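Local structure of fructuronate-tagaturonate epimerase UxaE from Cohnella laeviribosi in complex with 1 glycerol (Cohnella laeviribosi, 6IL9) at residues A[271-276]-A[300-305]; A[279-284]-A[327-332]; A[178-183]-A[267-272]. The protein catalyses the epimerisation that interconverts fructuronate and tagaturonate, probably at the zinc ion bound in its TIM-barrel domain. All blocks are in the same frame, centred on the assembly; numbering follows the deposited sequence.

Contact 1: residues A[271-276]-A[300-305]; sequences SIDETL and SMAPRF. With ZN (zinc ion), chain C.
Ile272 and Ala302 join two neighbouring parallel strands of the barrel toward their C-terminal ends. The 3.0 Å backbone bond from Ile272 N to Ala302 O follows the parallel bridge between Ser271 and Ala302. Metal binding comes next: Asp273 OD2 coordinates the zinc ion at 2.4 Å, and His161, His343 and water 1, the last at 2.3 Å from the zinc ion, are its other ligands. The other carboxylate oxygen, Asp273 OD1, accepts a 2.7 Å hydrogen bond from Ser271 OG, so a second-shell hydroxyl steadies the rotation of the ligand. Asp273 CB lies 3.5 Å from Pro303 O; CG stands between the backbone N and the carbonyl carbon (chi1 65°), from where the carboxylate faces the zinc ion. In the packing, Ile272 CG1 rests 4.0 Å from Pro303 CA. Separately, the bent chain of Arg304 brings CD close to a carbonyl oxygen, 3.0 Å from Thr275 O. Thr275 OG1 turns back within its own loop to Ile272 O, donating from above the carbonyl plane. Strand 339-342 flanks Ala302 through Ser341, helix 189-193 meets Thr275 and Leu276, and strand 156-162 brings His161 against Ser271.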
ATOM      1  N   SER A 271       9.057   9.354  -1.691  1.00 20.93           N
ATOM      2  CA  SER A 271       8.740   8.588  -2.891  1.00 23.44           C
ATOM      3  C   SER A 271       9.127   9.399  -4.116  1.00 27.55           C
ATOM      4  O   SER A 271       8.672  10.535  -4.293  1.00 27.91           O
ATOM      5  CB  SER A 271       7.259   8.203  -2.907  1.00 22.59           C
ATOM      6  OG  SER A 271       6.768   8.034  -4.225  1.00 34.09           O
ATOM      7  N   ILE A 272       9.995   8.824  -4.943  1.00 25.53           N
ATOM      8  CA  ILE A 272      10.319   9.400  -6.241  1.00 32.14           C
ATOM      9  C   ILE A 272      10.272   8.276  -7.271  1.00 28.52           C
ATOM     10  O   ILE A 272      11.030   8.281  -8.245  1.00 34.22           O
ATOM     11  CB  ILE A 272      11.688  10.109  -6.220  1.00 25.12           C
ATOM     12  CG1 ILE A 272      12.780   9.176  -5.692  1.00 28.21           C
ATOM     13  CG2 ILE A 272      11.629  11.379  -5.370  1.00 31.45           C
ATOM     14  CD1 ILE A 272      14.131   9.806  -5.618  1.00 25.33           C
ATOM     15  N   ASP A 273       9.369   7.308  -7.062  1.00 30.69           N
ATOM     16  CA  ASP A 273       9.319   6.119  -7.906  1.00 31.41           C
ATOM     17  C   ASP A 273       8.441   6.292  -9.135  1.00 34.03           C
ATOM     18  O   ASP A 273       8.515   5.461 -10.046  1.00 32.77           O
ATOM     19  CB  ASP A 273       8.829   4.908  -7.107  1.00 28.45           C
ATOM     20  CG  ASP A 273       7.410   5.059  -6.642  1.00 34.26           C
ATOM     21  OD1 ASP A 273       7.186   5.763  -5.630  1.00 35.17           O
ATOM     22  OD2 ASP A 273       6.520   4.470  -7.287  1.00 36.73           O
ATOM     23  N   GLU A 274       7.613   7.333  -9.184  1.00 37.16           N
ATOM     24  CA  GLU A 274       6.810   7.634 -10.367  1.00 37.20           C
ATOM     25  C   GLU A 274       7.444   8.741 -11.200  1.00 41.35           C
ATOM     26  O   GLU A 274       6.767   9.663 -11.662  1.00 48.25           O
ATOM     27  CB  GLU A 274       5.382   7.985  -9.962  1.00 38.93           C
ATOM     28  CG  GLU A 274       4.810   7.000  -8.953  1.00 37.97           C
ATOM     29  CD  GLU A 274       3.353   6.653  -9.201  1.00 45.19           C
ATOM     30  OE1 GLU A 274       2.501   7.561  -9.110  1.00 49.84           O
ATOM     31  OE2 GLU A 274       3.059   5.466  -9.476  1.00 45.85           O
ATOM     32  N   THR A 275       8.758   8.657 -11.392  1.00 41.31           N
ATOM     33  CA  THR A 275       9.531   9.560 -12.231  1.00 42.71           C
ATOM     34  C   THR A 275       9.718   8.931 -13.608  1.00 47.93           C
ATOM     35  O   THR A 275       9.686   7.708 -13.755  1.00 50.12           O
ATOM     36  CB  THR A 275      10.893   9.848 -11.576  1.00 43.06           C
ATOM     37  OG1 THR A 275      10.684  10.527 -10.332  1.00 46.50           O
ATOM     38  CG2 THR A 275      11.767  10.729 -12.443  1.00 45.57           C
ATOM     39  N   LEU A 276       9.882   9.774 -14.631  1.00 47.88           N
ATOM     40  CA  LEU A 276      10.198   9.233 -15.949  1.00 48.99           C
ATOM     41  C   LEU A 276      11.650   8.780 -16.032  1.00 46.15           C
ATOM     42  O   LEU A 276      11.957   7.817 -16.743  1.00 53.18           O
ATOM     43  CB  LEU A 276       9.893  10.262 -17.040  1.00 52.62           C
ATOM     44  CG  LEU A 276      10.020   9.733 -18.474  1.00 58.12           C
ATOM     45  CD1 LEU A 276       8.945   8.687 -18.772  1.00 58.75           C
ATOM     46  CD2 LEU A 276       9.972  10.869 -19.484  1.00 57.74           C
ATOM     47  N   SER A 300      12.017   5.589   4.952  1.00 13.77           N
ATOM     48  CA  SER A 300      12.337   4.848   3.743  1.00 15.78           C
ATOM     49  C   SER A 300      12.437   5.800   2.564  1.00 16.72           C
ATOM     50  O   SER A 300      11.925   6.925   2.598  1.00 15.13           O
ATOM     51  CB  SER A 300      11.289   3.759   3.473  1.00 15.34           C
ATOM     52  OG  SER A 300      10.039   4.367   3.208  1.00 19.19           O
ATOM     53  N   MET A 301      13.130   5.333   1.530  1.00 16.29           N
ATOM     54  CA  MET A 301      13.271   6.031   0.260  1.00 16.75           C
ATOM     55  C   MET A 301      12.817   5.085  -0.835  1.00 17.38           C
ATOM     56  O   MET A 301      13.254   3.932  -0.872  1.00 16.43           O
ATOM     57  CB  MET A 301      14.724   6.446   0.020  1.00 20.03           C
ATOM     58  CG  MET A 301      14.962   7.159  -1.290  1.00 27.04           C
ATOM     59  SD  MET A 301      14.885   8.943  -1.045  1.00 31.39           S
ATOM     60  CE  MET A 301      16.177   9.131   0.252  1.00 10.76           C
ATOM     61  N   ALA A 302      11.939   5.563  -1.711  1.00 20.44           N
ATOM     62  CA  ALA A 302      11.452   4.738  -2.815  1.00 22.67           C
ATOM     63  C   ALA A 302      12.007   5.306  -4.107  1.00 25.06           C
ATOM     64  O   ALA A 302      11.426   6.243  -4.669  1.00 24.43           O
ATOM     65  CB  ALA A 302       9.921   4.711  -2.857  1.00 21.87           C
ATOM     66  N   PRO A 303      13.138   4.815  -4.598  1.00 21.76           N
ATOM     67  CA  PRO A 303      13.661   5.311  -5.871  1.00 24.31           C
ATOM     68  C   PRO A 303      12.912   4.679  -7.034  1.00 24.28           C
ATOM     69  O   PRO A 303      12.112   3.761  -6.872  1.00 23.27           O
ATOM     70  CB  PRO A 303      15.127   4.884  -5.848  1.00 26.31           C
ATOM     71  CG  PRO A 303      15.129   3.649  -4.993  1.00 26.61           C
ATOM     72  CD  PRO A 303      14.018   3.792  -3.999  1.00 23.11           C
ATOM     73  N   ARG A 304      13.147   5.233  -8.218  1.00 28.52           N
ATOM     74  CA  ARG A 304      12.741   4.574  -9.454  1.00 27.20           C
ATOM     75  C   ARG A 304      13.923   3.729  -9.909  1.00 23.68           C
ATOM     76  O   ARG A 304      14.983   4.259 -10.255  1.00 25.90           O
ATOM     77  CB  ARG A 304      12.335   5.567 -10.535  1.00 31.16           C
ATOM     78  CG  ARG A 304      12.327   4.891 -11.909  1.00 31.59           C
ATOM     79  CD  ARG A 304      11.151   5.294 -12.750  1.00 39.53           C
ATOM     80  NE  ARG A 304      11.390   4.993 -14.158  1.00 40.40           N
ATOM     81  CZ  ARG A 304      10.862   3.953 -14.787  1.00 41.36           C
ATOM     82  NH1 ARG A 304      10.067   3.122 -14.124  1.00 41.37           N
ATOM     83  NH2 ARG A 304      11.126   3.736 -16.069  1.00 41.30           N
ATOM     84  N   PHE A 305      13.756   2.413  -9.866  1.00 24.78           N
ATOM     85  CA  PHE A 305      14.826   1.509 -10.245  1.00 23.32           C
ATOM     86  C   PHE A 305      14.962   1.410 -11.762  1.00 23.37           C
ATOM     87  O   PHE A 305      14.007   1.624 -12.517  1.00 20.27           O
ATOM     88  CB  PHE A 305      14.582   0.113  -9.657  1.00 20.24           C
ATOM     89  CG  PHE A 305      14.551   0.079  -8.148  1.00 19.01           C
ATOM     90  CD1 PHE A 305      15.712   0.180  -7.420  1.00 23.97           C
ATOM     91  CD2 PHE A 305      13.351  -0.095  -7.472  1.00 24.35           C
ATOM     92  CE1 PHE A 305      15.693   0.136  -6.049  1.00 19.65           C
ATOM     93  CE2 PHE A 305      13.318  -0.137  -6.085  1.00 24.05           C
ATOM     94  CZ  PHE A 305      14.489  -0.013  -5.374  1.00 22.47           C
TER
HETATM   95 ZN    ZN C 502       4.643   4.594  -5.802  0.53 28.02          ZN
HETATM   96  O   HOH W   1       3.286   3.129  -6.945  1.00 21.91           O

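Contact 2: residues A[279-284]-A[327-332]; sequences TAPGSH and AVHAAI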
ATOM      1  N   THR A 279      16.177   6.569 -10.922  1.00 27.31           N
ATOM      2  CA  THR A 279      17.016   7.210  -9.919  1.00 27.34           C
ATOM      3  C   THR A 279      18.395   6.568  -9.948  1.00 28.98           C
ATOM      4  O   THR A 279      18.561   5.423  -9.510  1.00 29.79           O
ATOM      5  CB  THR A 279      16.409   7.088  -8.524  1.00 20.56           C
ATOM      6  OG1 THR A 279      15.015   7.433  -8.553  1.00 24.66           O
ATOM      7  CG2 THR A 279      17.137   8.007  -7.557  1.00 31.46           C
ATOM      8  N   ALA A 280      19.388   7.304 -10.440  1.00 26.43           N
ATOM      9  CA  ALA A 280      20.756   6.818 -10.394  1.00 31.84           C
ATOM     10  C   ALA A 280      21.202   6.670  -8.942  1.00 29.15           C
ATOM     11  O   ALA A 280      20.851   7.506  -8.098  1.00 24.93           O
ATOM     12  CB  ALA A 280      21.697   7.776 -11.130  1.00 32.78           C
ATOM     13  N   PRO A 281      21.963   5.622  -8.609  1.00 26.25           N
ATOM     14  CA  PRO A 281      22.479   5.521  -7.231  1.00 25.72           C
ATOM     15  C   PRO A 281      23.244   6.761  -6.776  1.00 25.86           C
ATOM     16  O   PRO A 281      23.112   7.182  -5.615  1.00 26.93           O
ATOM     17  CB  PRO A 281      23.367   4.268  -7.293  1.00 24.97           C
ATOM     18  CG  PRO A 281      22.705   3.404  -8.331  1.00 25.29           C
ATOM     19  CD  PRO A 281      22.211   4.393  -9.390  1.00 26.77           C
ATOM     20  N   GLY A 282      24.014   7.393  -7.666  1.00 27.04           N
ATOM     21  CA  GLY A 282      24.713   8.609  -7.276  1.00 22.39           C
ATOM     22  C   GLY A 282      23.771   9.761  -6.955  1.00 27.06           C
ATOM     23  O   GLY A 282      24.037  10.562  -6.050  1.00 25.94           O
ATOM     24  N   SER A 283      22.668   9.874  -7.699  1.00 24.97           N
ATOM     25  CA  SER A 283      21.670  10.894  -7.384  1.00 19.85           C
ATOM     26  C   SER A 283      20.999  10.593  -6.053  1.00 21.69           C
ATOM     27  O   SER A 283      20.749  11.499  -5.249  1.00 20.37           O
ATOM     28  CB  SER A 283      20.631  10.969  -8.497  1.00 24.61           C
ATOM     29  OG  SER A 283      21.256  11.083  -9.760  1.00 26.51           O
ATOM     30  N   HIS A 284      20.699   9.316  -5.818  1.00 21.74           N
ATOM     31  CA  HIS A 284      20.151   8.873  -4.537  1.00 20.16           C
ATOM     32  C   HIS A 284      21.050   9.303  -3.380  1.00 22.65           C
ATOM     33  O   HIS A 284      20.575   9.845  -2.372  1.00 20.02           O
ATOM     34  CB  HIS A 284      19.982   7.350  -4.610  1.00 21.06           C
ATOM     35  CG  HIS A 284      19.551   6.695  -3.334  1.00 21.85           C
ATOM     36  ND1 HIS A 284      19.556   5.324  -3.186  1.00 22.06           N
ATOM     37  CD2 HIS A 284      19.095   7.198  -2.163  1.00 21.72           C
ATOM     38  CE1 HIS A 284      19.119   5.010  -1.979  1.00 21.01           C
ATOM     39  NE2 HIS A 284      18.839   6.128  -1.334  1.00 23.13           N
ATOM     40  N   ALA A 327      22.589  -3.073  -5.430  1.00 15.27           N
ATOM     41  CA  ALA A 327      23.690  -3.183  -4.479  1.00 17.23           C
ATOM     42  C   ALA A 327      24.093  -1.812  -3.947  1.00 15.88           C
ATOM     43  O   ALA A 327      24.280  -1.641  -2.735  1.00 15.86           O
ATOM     44  CB  ALA A 327      24.887  -3.878  -5.137  1.00 17.43           C
ATOM     45  N   VAL A 328      24.216  -0.822  -4.837  1.00 16.73           N
ATOM     46  CA  VAL A 328      24.607   0.522  -4.413  1.00 16.91           C
ATOM     47  C   VAL A 328      23.467   1.209  -3.668  1.00 15.92           C
ATOM     48  O   VAL A 328      23.681   1.835  -2.622  1.00 15.20           O
ATOM     49  CB  VAL A 328      25.069   1.354  -5.619  1.00 17.97           C
ATOM     50  CG1 VAL A 328      25.731   2.630  -5.128  1.00 15.18           C
ATOM     51  CG2 VAL A 328      26.040   0.546  -6.458  1.00 21.06           C
ATOM     52  N   HIS A 329      22.242   1.123  -4.207  1.00 15.38           N
ATOM     53  CA  HIS A 329      21.076   1.703  -3.541  1.00 15.69           C
ATOM     54  C   HIS A 329      20.965   1.197  -2.113  1.00 16.05           C
ATOM     55  O   HIS A 329      20.710   1.972  -1.184  1.00 13.70           O
ATOM     56  CB  HIS A 329      19.787   1.348  -4.287  1.00 17.87           C
ATOM     57  CG  HIS A 329      19.565   2.114  -5.552  1.00 20.09           C
ATOM     58  ND1 HIS A 329      19.645   3.487  -5.617  1.00 23.43           N
ATOM     59  CD2 HIS A 329      19.216   1.696  -6.791  1.00 20.76           C
ATOM     60  CE1 HIS A 329      19.379   3.882  -6.851  1.00 24.90           C
ATOM     61  NE2 HIS A 329      19.118   2.816  -7.583  1.00 23.05           N
ATOM     62  N   ALA A 330      21.145  -0.116  -1.923  1.00 14.86           N
ATOM     63  CA  ALA A 330      21.028  -0.704  -0.588  1.00 15.24           C
ATOM     64  C   ALA A 330      22.148  -0.231   0.323  1.00 13.83           C
ATOM     65  O   ALA A 330      21.940  -0.047   1.529  1.00 15.13           O
ATOM     66  CB  ALA A 330      21.047  -2.231  -0.671  1.00 15.45           C
ATOM     67  N   ALA A 331      23.350  -0.050  -0.231  1.00 13.11           N
ATOM     68  CA  ALA A 331      24.472   0.438   0.566  1.00 15.01           C
ATOM     69  C   ALA A 331      24.244   1.877   1.012  1.00 15.88           C
ATOM     70  O   ALA A 331      24.618   2.254   2.132  1.00 17.10           O
ATOM     71  CB  ALA A 331      25.774   0.321  -0.236  1.00 16.93           C
ATOM     72  N   ILE A 332      23.650   2.694   0.140  1.00 13.86           N
ATOM     73  CA  ILE A 332      23.333   4.076   0.500  1.00 15.78           C
ATOM     74  C   ILE A 332      22.320   4.113   1.634  1.00 15.13           C
ATOM     75  O   ILE A 332      22.473   4.866   2.603  1.00 16.30           O
ATOM     76  CB  ILE A 332      22.819   4.842  -0.730  1.00 14.92           C
ATOM     77  CG1 ILE A 332      23.935   4.974  -1.762  1.00 16.95           C
ATOM     78  CG2 ILE A 332      22.259   6.221  -0.307  1.00 15.90           C
ATOM     79  CD1 ILE A 332      23.402   5.281  -3.164  1.00 19.36           C
TER
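His329 reaches from helix 319-336 to the first turn of helix 281-293, and its ring makes much of the contact. CB starts the approach, 4.1 Å from His284 ND1. CG lies anti to the carbonyl carbon (chi1 -75°), and beyond it the ring turns its ND1 to His284 ND1, the two nitrogens 3.0 Å apart in a hydrogen bond for which either could be the donor. The rings meet rim to rim, their planes at 35°, and neither covers the other. On the other branch of the ring, His329 CD2 lies 4.2 Å from Pro281 CG. Further round, CE1 comes to 3.2 Å from Thr279 O, which lies in the ring plane at its edge, while NE2 has Pro281 CG close by. That CG sits over one face of the His329 ring, displaced toward the rim and 3.9 Å from the centroid, a CH-pi contact. His284 receives a similar contact: Ile332 CG2 stands over one face of its ring, 3.7 Å from the centroid. The imidazole of His284 is thus fixed at two nitrogens, since its NE2 is hydrogen-bonded to Tyr338 OH. Ile332 CD1 reaches back to Pro281 O, and Pro281 CB packs on Val328 CG1 at 3.6 Å. Proline in the first turn, just after the N-cap residue Ala280, thereby offers its ring to both Val328 and His329. The two helices belong to the outer layer of the barrel: Leu340 of strand 339-342 lies against both histidines, strand 228-232 touches Val328 and Ile332, and helix 234-259 borders Thr279 and Ser283 through Tyr244.

Contact 3: residues A[178-183]-A[267-272]; sequences MLTLDC and DFEISI
Glu269 OE1 lies 3.5 Å from Thr180 CG2 across two adjacent parallel strands, 178-182 and 267-271, of the eight-stranded TIM barrel. Lys366 NZ in a salt bridge and His343 NE2 in a hydrogen bond grip this oxygen, while OE2 is held by the hydroxyls of Ser300 and Ser341. Met178 CE touches Glu269 OE2 at 3.5 Å. With CG anti to the backbone N (chi1 169°) and an extended chain, Glu269 runs alongside Thr180. An alanine in place of Glu269 would probably leave Lys366 without this charged mate and set the ring of His343, a zinc ligand, freer to turn. Between the strands runs a ladder of five backbone bonds, among them Leu181 N to Glu269 O at 2.8 Å. Met178, Thr180 and Ser271 share the face of Glu269; on the other, turned to helices 165-173 and 234-259 with Leu179 and Ile270, Phe268 CE1 packs 3.9 Å from Leu181 CB. Water 2 donates to Asp182 OD1 at 2.7 Å and to Ser271 OG at 3.0 Å. Asp182 OD2 meets His161 ND1, so both histidine ligands of the zinc ion have a carboxylate partner here, which would be expected to polarise their rings.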
ATOM      1  N   MET A 178       2.361   6.243   8.995  1.00 17.58           N
ATOM      2  CA  MET A 178       3.328   6.289   7.917  1.00 16.16           C
ATOM      3  C   MET A 178       2.824   7.315   6.921  1.00 19.51           C
ATOM      4  O   MET A 178       1.638   7.314   6.587  1.00 21.88           O
ATOM      5  CB  MET A 178       3.471   4.902   7.274  1.00 16.82           C
ATOM      6  CG  MET A 178       4.400   4.829   6.083  1.00 17.10           C
ATOM      7  SD  MET A 178       4.758   3.113   5.591  1.00 12.43           S
ATOM      8  CE  MET A 178       5.756   3.470   4.144  1.00 19.78           C
ATOM      9  N   LEU A 179       3.693   8.223   6.491  1.00 15.11           N
ATOM     10  CA  LEU A 179       3.317   9.248   5.523  1.00 16.95           C
ATOM     11  C   LEU A 179       4.248   9.155   4.326  1.00 17.61           C
ATOM     12  O   LEU A 179       5.460   9.329   4.469  1.00 19.70           O
ATOM     13  CB  LEU A 179       3.372  10.650   6.143  1.00 20.77           C
ATOM     14  CG  LEU A 179       2.202  11.074   7.023  1.00 26.54           C
ATOM     15  CD1 LEU A 179       2.105  12.593   7.081  1.00 32.35           C
ATOM     16  CD2 LEU A 179       0.908  10.490   6.521  1.00 29.24           C
ATOM     17  N   THR A 180       3.684   8.875   3.151  1.00 15.80           N
ATOM     18  CA  THR A 180       4.446   8.752   1.917  1.00 16.47           C
ATOM     19  C   THR A 180       4.345  10.053   1.136  1.00 19.38           C
ATOM     20  O   THR A 180       3.258  10.422   0.689  1.00 17.90           O
ATOM     21  CB  THR A 180       3.917   7.591   1.070  1.00 16.92           C
ATOM     22  OG1 THR A 180       4.101   6.368   1.797  1.00 18.13           O
ATOM     23  CG2 THR A 180       4.638   7.508  -0.269  1.00 19.40           C
ATOM     24  N   LEU A 181       5.471  10.733   0.961  1.00 16.68           N
ATOM     25  CA  LEU A 181       5.511  12.001   0.233  1.00 17.89           C
ATOM     26  C   LEU A 181       5.905  11.737  -1.212  1.00 21.68           C
ATOM     27  O   LEU A 181       7.066  11.418  -1.506  1.00 20.19           O
ATOM     28  CB  LEU A 181       6.483  12.989   0.879  1.00 14.56           C
ATOM     29  CG  LEU A 181       6.430  14.391   0.251  1.00 18.57           C
ATOM     30  CD1 LEU A 181       5.064  14.996   0.508  1.00 19.62           C
ATOM     31  CD2 LEU A 181       7.529  15.284   0.825  1.00 17.11           C
ATOM     32  N   ASP A 182       4.943  11.893  -2.114  1.00 19.23           N
ATOM     33  CA  ASP A 182       5.187  11.821  -3.545  1.00 21.60           C
ATOM     34  C   ASP A 182       5.849  13.116  -3.992  1.00 25.59           C
ATOM     35  O   ASP A 182       5.225  14.185  -3.946  1.00 24.03           O
ATOM     36  CB  ASP A 182       3.858  11.582  -4.261  1.00 26.58           C
ATOM     37  CG  ASP A 182       4.022  11.241  -5.729  1.00 32.84           C
ATOM     38  OD1 ASP A 182       5.032  11.651  -6.344  1.00 28.96           O
ATOM     39  OD2 ASP A 182       3.123  10.548  -6.266  1.00 33.06           O
ATOM     40  N   CYS A 183       7.111  13.024  -4.428  1.00 21.20           N
ATOM     41  CA  CYS A 183       7.881  14.178  -4.883  1.00 25.51           C
ATOM     42  C   CYS A 183       8.063  14.185  -6.398  1.00 30.57           C
ATOM     43  O   CYS A 183       8.940  14.887  -6.912  1.00 30.52           O
ATOM     44  CB  CYS A 183       9.240  14.218  -4.181  1.00 22.74           C
ATOM     45  SG  CYS A 183       9.092  14.316  -2.386  1.00 22.75           S
ATOM     46  N   ASP A 267       6.437   7.507  10.556  1.00 17.43           N
ATOM     47  CA  ASP A 267       7.411   6.967   9.616  1.00 16.46           C
ATOM     48  C   ASP A 267       7.246   7.710   8.301  1.00 17.44           C
ATOM     49  O   ASP A 267       6.188   7.626   7.670  1.00 18.78           O
ATOM     50  CB  ASP A 267       7.208   5.463   9.437  1.00 19.45           C
ATOM     51  CG  ASP A 267       7.567   4.671  10.680  1.00 20.16           C
ATOM     52  OD1 ASP A 267       8.465   5.101  11.446  1.00 19.95           O
ATOM     53  OD2 ASP A 267       6.949   3.614  10.887  1.00 23.21           O
ATOM     54  N   PHE A 268       8.287   8.435   7.898  1.00 16.81           N
ATOM     55  CA  PHE A 268       8.245   9.351   6.764  1.00 16.36           C
ATOM     56  C   PHE A 268       8.917   8.673   5.581  1.00 16.53           C
ATOM     57  O   PHE A 268      10.123   8.420   5.617  1.00 17.19           O
ATOM     58  CB  PHE A 268       8.959  10.644   7.162  1.00 15.45           C
ATOM     59  CG  PHE A 268       8.933  11.738   6.127  1.00 17.86           C
ATOM     60  CD1 PHE A 268       7.763  12.094   5.479  1.00 20.50           C
ATOM     61  CD2 PHE A 268      10.101  12.457   5.857  1.00 19.23           C
ATOM     62  CE1 PHE A 268       7.755  13.136   4.540  1.00 21.20           C
ATOM     63  CE2 PHE A 268      10.103  13.502   4.926  1.00 24.96           C
ATOM     64  CZ  PHE A 268       8.926  13.838   4.268  1.00 19.84           C
ATOM     65  N   GLU A 269       8.141   8.354   4.537  1.00 15.50           N
ATOM     66  CA  GLU A 269       8.682   7.751   3.325  1.00 17.16           C
ATOM     67  C   GLU A 269       8.782   8.809   2.240  1.00 16.96           C
ATOM     68  O   GLU A 269       7.831   9.563   2.020  1.00 17.13           O
ATOM     69  CB  GLU A 269       7.811   6.592   2.824  1.00 15.36           C
ATOM     70  CG  GLU A 269       8.221   6.149   1.422  1.00 18.17           C
ATOM     71  CD  GLU A 269       7.656   4.806   1.013  1.00 20.03           C
ATOM     72  OE1 GLU A 269       6.766   4.793   0.139  1.00 24.90           O
ATOM     73  OE2 GLU A 269       8.111   3.764   1.540  1.00 19.90           O
ATOM     74  N   ILE A 270       9.928   8.875   1.576  1.00 16.02           N
ATOM     75  CA  ILE A 270      10.112   9.778   0.448  1.00 16.07           C
ATOM     76  C   ILE A 270       9.979   8.955  -0.825  1.00 19.02           C
ATOM     77  O   ILE A 270      10.698   7.969  -1.017  1.00 19.96           O
ATOM     78  CB  ILE A 270      11.461  10.503   0.523  1.00 18.11           C
ATOM     79  CG1 ILE A 270      11.443  11.456   1.721  1.00 22.13           C
ATOM     80  CG2 ILE A 270      11.709  11.268  -0.773  1.00 20.62           C
ATOM     81  CD1 ILE A 270      12.803  11.772   2.259  1.00 24.70           C
ATOM     82  N   SER A 271       9.057   9.354  -1.691  1.00 20.93           N
ATOM     83  CA  SER A 271       8.740   8.588  -2.891  1.00 23.44           C
ATOM     84  C   SER A 271       9.127   9.399  -4.116  1.00 27.55           C
ATOM     85  O   SER A 271       8.672  10.535  -4.293  1.00 27.91           O
ATOM     86  CB  SER A 271       7.259   8.203  -2.907  1.00 22.59           C
ATOM     87  OG  SER A 271       6.768   8.034  -4.225  1.00 34.09           O
ATOM     88  N   ILE A 272       9.995   8.824  -4.943  1.00 25.53           N
ATOM     89  CA  ILE A 272      10.319   9.400  -6.241  1.00 32.14           C
ATOM     90  C   ILE A 272      10.272   8.276  -7.271  1.00 28.52           C
ATOM     91  O   ILE A 272      11.030   8.281  -8.245  1.00 34.22           O
ATOM     92  CB  ILE A 272      11.688  10.109  -6.220  1.00 25.12           C
ATOM     93  CG1 ILE A 272      12.780   9.176  -5.692  1.00 28.21           C
ATOM     94  CG2 ILE A 272      11.629  11.379  -5.370  1.00 31.45           C
ATOM     95  CD1 ILE A 272      14.131   9.806  -5.618  1.00 25.33           C
TER
HETATM   96  O   HOH W   2       6.695   9.596  -6.800  1.00 35.32           O

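Along the chain, contact 3 comes first and closes on Ser271 and Ile272, the residues with which contact 1 begins; contacts 1 and 2 then alternate, helix 281-293 falling between strands 267-271 and 300-302, and helix 319-336 following. Contacts 1 and 3, with centres about 10 Å apart, join three consecutive strands of the eight-stranded parallel barrel. Contact 2 pairs the two helices outside that wall, its centre about 11 Å from that of contact 1 and about 17 Å from that of contact 3. Thr279 bridges the layers through Arg304 and Ile272. As in other TIM barrels, the metal site lies at the C-terminal ends of the strands, with the helices packed around the outside of the barrel.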